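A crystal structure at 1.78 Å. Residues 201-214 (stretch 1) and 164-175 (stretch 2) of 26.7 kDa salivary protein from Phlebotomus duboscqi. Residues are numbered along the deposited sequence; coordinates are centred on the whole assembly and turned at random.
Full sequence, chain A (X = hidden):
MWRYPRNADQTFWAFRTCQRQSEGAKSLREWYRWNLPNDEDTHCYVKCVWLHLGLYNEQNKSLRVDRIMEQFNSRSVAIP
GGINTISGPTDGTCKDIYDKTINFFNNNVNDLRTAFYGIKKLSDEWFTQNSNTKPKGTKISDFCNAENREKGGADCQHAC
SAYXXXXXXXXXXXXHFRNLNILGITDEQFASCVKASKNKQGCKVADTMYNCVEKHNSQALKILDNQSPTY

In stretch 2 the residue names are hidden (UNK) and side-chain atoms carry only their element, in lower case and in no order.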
# COMPACT_ATOMS: atom_id res chain seq x y z
N GLN A 201 -10.25 -19.46 7.00
CA GLN A 201 -9.88 -19.85 5.65
C GLN A 201 -10.72 -19.09 4.63
O GLN A 201 -11.91 -18.85 4.84
CB GLN A 201 -10.05 -21.37 5.46
CG GLN A 201 -8.94 -22.19 6.12
CD GLN A 201 -8.89 -23.61 5.62
OE1 GLN A 201 -9.81 -24.09 4.94
NE2 GLN A 201 -7.81 -24.32 5.94
N GLY A 202 -10.08 -18.71 3.53
CA GLY A 202 -10.78 -17.99 2.49
C GLY A 202 -11.25 -16.62 2.95
O GLY A 202 -10.64 -15.98 3.81
N CYS A 203 -12.36 -16.17 2.37
CA CYS A 203 -12.86 -14.84 2.72
C CYS A 203 -13.35 -14.75 4.16
O CYS A 203 -13.68 -13.65 4.62
CB CYS A 203 -13.96 -14.43 1.75
SG CYS A 203 -15.41 -15.52 1.66
N LYS A 204 -13.41 -15.86 4.91
CA LYS A 204 -13.74 -15.75 6.32
C LYS A 204 -12.64 -15.03 7.09
O LYS A 204 -12.92 -14.41 8.13
CB LYS A 204 -13.99 -17.13 6.93
CG LYS A 204 -15.12 -17.89 6.26
CD LYS A 204 -16.44 -17.16 6.41
CE LYS A 204 -17.59 -18.03 5.94
NZ LYS A 204 -18.76 -17.22 5.51
N VAL A 205 -11.39 -15.11 6.62
CA VAL A 205 -10.33 -14.25 7.16
C VAL A 205 -10.71 -12.79 6.97
O VAL A 205 -10.59 -11.96 7.88
CB VAL A 205 -8.98 -14.56 6.51
CG1 VAL A 205 -7.90 -13.62 7.06
CG2 VAL A 205 -8.58 -16.00 6.75
N ALA A 206 -11.16 -12.45 5.76
CA ALA A 206 -11.58 -11.08 5.47
C ALA A 206 -12.70 -10.63 6.40
O ALA A 206 -12.64 -9.54 6.99
CB ALA A 206 -12.02 -10.97 4.01
N ASP A 207 -13.73 -11.47 6.56
CA ASP A 207 -14.85 -11.09 7.40
C ASP A 207 -14.44 -10.96 8.86
O ASP A 207 -14.90 -10.06 9.57
CB ASP A 207 -15.97 -12.12 7.27
CG ASP A 207 -16.84 -11.88 6.05
OD1 ASP A 207 -16.35 -11.24 5.09
OD2 ASP A 207 -18.00 -12.32 6.05
N THR A 208 -13.57 -11.86 9.33
CA THR A 208 -13.14 -11.79 10.72
C THR A 208 -12.34 -10.52 10.98
O THR A 208 -12.56 -9.84 12.00
CB THR A 208 -12.34 -13.04 11.09
OG1 THR A 208 -13.11 -14.20 10.77
CG2 THR A 208 -12.03 -13.06 12.59
N MSE A 209 -11.45 -10.15 10.06
CA MSE A 209 -10.73 -8.88 10.20
C MSE A 209 -11.67 -7.69 10.22
O MSE A 209 -11.55 -6.80 11.07
CB MSE A 209 -9.69 -8.71 9.08
CG MSE A 209 -8.57 -9.75 9.15
SE MSE A 209 -7.33 -9.31 10.62
CE MSE A 209 -6.94 -7.50 10.09
N TYR A 210 -12.60 -7.67 9.27
CA TYR A 210 -13.56 -6.58 9.19
C TYR A 210 -14.34 -6.43 10.49
O TYR A 210 -14.41 -5.34 11.07
CB TYR A 210 -14.51 -6.82 8.00
CG TYR A 210 -15.50 -5.71 7.72
CD1 TYR A 210 -16.65 -5.57 8.50
CD2 TYR A 210 -15.30 -4.82 6.68
CE1 TYR A 210 -17.56 -4.54 8.25
CE2 TYR A 210 -16.21 -3.80 6.42
CZ TYR A 210 -17.33 -3.67 7.20
OH TYR A 210 -18.23 -2.66 6.94
N ASN A 211 -14.95 -7.53 10.96
CA ASN A 211 -15.79 -7.46 12.15
C ASN A 211 -14.97 -7.12 13.39
O ASN A 211 -15.47 -6.44 14.29
CB ASN A 211 -16.53 -8.78 12.34
CG ASN A 211 -17.55 -9.03 11.25
OD1 ASN A 211 -18.12 -8.09 10.70
ND2 ASN A 211 -17.78 -10.29 10.92
N CYS A 212 -13.72 -7.58 13.44
CA CYS A 212 -12.88 -7.31 14.60
C CYS A 212 -12.48 -5.84 14.66
O CYS A 212 -12.52 -5.23 15.74
CB CYS A 212 -11.64 -8.20 14.57
SG CYS A 212 -10.50 -7.95 15.95
N VAL A 213 -12.09 -5.26 13.53
CA VAL A 213 -11.73 -3.84 13.51
C VAL A 213 -12.95 -3.00 13.88
O VAL A 213 -12.86 -2.07 14.68
CB VAL A 213 -11.15 -3.44 12.14
CG1 VAL A 213 -11.04 -1.92 12.03
CG2 VAL A 213 -9.77 -4.09 11.93
N GLU A 214 -14.11 -3.34 13.31
CA GLU A 214 -15.32 -2.57 13.58
C GLU A 214 -15.71 -2.65 15.05
O GLU A 214 -16.22 -1.67 15.61
CB GLU A 214 -16.46 -3.06 12.70
CG GLU A 214 -17.69 -2.16 12.73
CD GLU A 214 -18.71 -2.56 11.69
OE1 GLU A 214 -19.01 -3.77 11.57
OE2 GLU A 214 -19.22 -1.65 11.00
N UNK A 164 -9.98 -3.93 -0.03
CA UNK A 164 -9.67 -2.55 -0.40
C UNK A 164 -9.32 -1.69 0.81
O UNK A 164 -8.59 -0.70 0.67
c UNK A 164 -9.75 -2.27 -4.82
c UNK A 164 -10.57 -3.28 -5.26
c UNK A 164 -11.48 -3.86 -4.40
o UNK A 164 -10.48 -3.72 -6.56
c UNK A 164 -10.84 -1.95 -1.19
c UNK A 164 -11.57 -3.42 -3.09
c UNK A 164 -10.77 -2.40 -2.63
c UNK A 164 -9.84 -1.84 -3.50
N UNK A 165 -9.80 -2.05 2.00
CA UNK A 165 -9.29 -1.43 3.22
C UNK A 165 -7.89 -1.92 3.59
O UNK A 165 -7.30 -1.39 4.53
c UNK A 165 -13.11 0.66 3.60
c UNK A 165 -14.18 -0.05 4.13
o UNK A 165 -15.47 0.44 4.07
c UNK A 165 -12.69 -1.79 4.82
c UNK A 165 -11.60 -1.11 4.29
c UNK A 165 -11.81 0.12 3.68
c UNK A 165 -10.21 -1.70 4.40
c UNK A 165 -13.97 -1.27 4.74
N UNK A 166 -7.37 -2.91 2.86
CA UNK A 166 -6.07 -3.52 3.14
C UNK A 166 -6.01 -4.09 4.55
O UNK A 166 -5.00 -3.98 5.25
c UNK A 166 -5.57 -1.52 -1.97
c UNK A 166 -4.91 -2.55 2.87
c UNK A 166 -4.38 -2.63 1.43
n UNK A 166 -4.92 -2.08 -0.94
c UNK A 166 -5.39 -2.04 0.44
n UNK A 166 -6.72 -0.88 -1.78
n UNK A 166 -5.06 -1.58 -3.19
N UNK A 167 -7.11 -4.72 4.96
CA UNK A 167 -7.06 -5.61 6.11
C UNK A 167 -6.47 -6.96 5.73
O UNK A 167 -5.80 -7.60 6.55
c UNK A 167 -8.45 -5.79 6.72
c UNK A 167 -8.34 -3.65 8.01
c UNK A 167 -9.17 -4.47 7.05
c UNK A 167 -10.56 -4.74 7.62
N UNK A 168 -6.72 -7.40 4.49
CA UNK A 168 -6.20 -8.64 3.93
C UNK A 168 -5.69 -8.34 2.53
O UNK A 168 -6.08 -7.36 1.90
c UNK A 168 -7.73 -10.17 5.28
c UNK A 168 -8.45 -9.40 2.96
c UNK A 168 -7.26 -9.78 3.87
N UNK A 169 -4.81 -9.22 2.03
CA UNK A 169 -4.31 -9.10 0.67
C UNK A 169 -5.15 -9.99 -0.27
O UNK A 169 -6.22 -10.48 0.10
c UNK A 169 -2.49 -10.86 1.03
c UNK A 169 -2.81 -9.43 0.62
o UNK A 169 -3.38 -11.74 1.03
o UNK A 169 -1.31 -11.11 1.39
N UNK A 170 -4.67 -10.20 -1.50
CA UNK A 170 -5.43 -10.99 -2.46
C UNK A 170 -5.58 -12.44 -2.03
O UNK A 170 -6.53 -13.12 -2.44
o UNK A 170 -3.33 -7.63 -3.80
o UNK A 170 -2.42 -9.60 -3.42
c UNK A 170 -4.77 -10.95 -3.84
c UNK A 170 -4.57 -9.56 -4.40
c UNK A 170 -3.35 -8.88 -3.84
N UNK A 171 -4.65 -12.95 -1.21
CA UNK A 171 -4.74 -14.31 -0.70
C UNK A 171 -5.64 -14.44 0.52
O UNK A 171 -5.71 -15.52 1.11
c UNK A 171 -2.55 -15.26 -1.52
o UNK A 171 -3.17 -15.66 -2.54
o UNK A 171 -1.31 -15.18 -1.45
c UNK A 171 -3.35 -14.83 -0.32
N UNK A 172 -6.33 -13.37 0.90
CA UNK A 172 -7.07 -13.34 2.16
C UNK A 172 -6.15 -13.63 3.35
O UNK A 172 -6.53 -14.32 4.30
c UNK A 172 -9.46 -13.71 1.42
c UNK A 172 -8.26 -14.31 2.13
o UNK A 172 -9.93 -12.64 1.78
n UNK A 172 -9.94 -14.40 0.39
N UNK A 173 -4.93 -13.13 3.28
CA UNK A 173 -4.05 -13.16 4.43
C UNK A 173 -3.96 -11.77 5.04
O UNK A 173 -3.85 -10.79 4.30
o UNK A 173 -0.16 -14.72 3.66
c UNK A 173 -0.30 -14.19 4.79
o UNK A 173 0.65 -14.01 5.59
c UNK A 173 -1.69 -13.77 5.21
c UNK A 173 -2.65 -13.64 4.04
N UNK A 174 -4.02 -11.65 6.37
CA UNK A 174 -3.98 -10.30 6.98
C UNK A 174 -2.72 -9.56 6.59
O UNK A 174 -1.65 -10.15 6.41
c UNK A 174 -4.02 -10.58 8.48
c UNK A 174 -4.65 -11.93 8.61
c UNK A 174 -4.22 -12.70 7.38
N UNK A 175 -2.85 -8.24 6.45
CA UNK A 175 -1.70 -7.39 6.20
C UNK A 175 -1.19 -6.93 7.57
O UNK A 175 -1.79 -6.08 8.23
c UNK A 175 -2.06 -6.23 5.28
c UNK A 175 -2.40 -6.82 3.89
c UNK A 175 -2.89 -5.80 2.87
c UNK A 175 -0.91 -5.24 5.20

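Position 164 has one carbon leading to a six-carbon ring that bears one oxygen, and the side chain is out of reach of stretch 1: Tyr164. Position 165 repeats this pattern, a methylene, a six-membered carbon ring and an oxygen, but its CA-to-CB bond points toward stretch 1 and a ring carbon lies near the ring of Tyr210. It is Tyr165; its CE2 is 3.8 Å from Tyr210 CE2, which sits at the edge of the Tyr165 ring, near its plane.

At 166, three carbons, a nitrogen and a carbon carrying two more nitrogens spell a guanidinium: Arg166. Its positive phi (57°) marks a Schellman motif at the end of a helix, and NH1 donates to Tyr164 O at 3.1 Å. Position 167 has four carbons, forked at the second, facing Met209, Tyr210 and Val213; this is Leu167. Its CD1 lies 3.9 Å from Tyr210 CA, its CD2 4.2 Å from Val213 CG2.

Position 168 has three carbons, forked at the first, against Val205, Ala206 and Met209: Val168, with CG1 3.9 Å from Val205 CG1 and CG2 4.0 Å from Ala206 CB.

Position 169, two carbons with two oxygens on the second, is Asp169. Position 170 adds one carbon before the two oxygens, hence Glu170, and 171 returns to the shorter pattern, Asp171. None of the three touches stretch 1. Asp169 OD1 accepts a weak bond from Asp171 N (2.8 Å), inside a type I turn.

At 172 two carbons end in one oxygen and one nitrogen, near Gly202, Cys203 and Ala206: chemically an amide, Asn172. Its CB is 3.4 Å from Gly202 O and its OD1 3.5 Å from Ala206 CB. Position 173 has three carbons, the third with two oxygens, and its CB points away: Glu173, whose backbone N donates to Asp169 OD1 (3.1 Å).

Position 174 has three carbons closing onto the backbone nitrogen, beside Val205 and Met209: Pro174, its CD 3.8 Å from Val205 CG1. Position 175 has four carbons, forked at the first with one two-carbon arm, making no contact with stretch 1: Ile175.

The contact buries 515 Å² in total and contains no hydrogen bond across it, so packing carries it. Helix residues Val205, Met209 and Val213 point toward an irregular segment tied to itself by Ile175 N to Leu167 O (3.0 Å) and Asp169 N to Glu173 O (2.9 Å). Those bonds bring Val168 and Pro174 together against Val205 and selenomethionine Met209, whose SE lies 4.1 Å from Pro174 CB.

Stretch 2 (164-175) YYRLVDEDNEPI
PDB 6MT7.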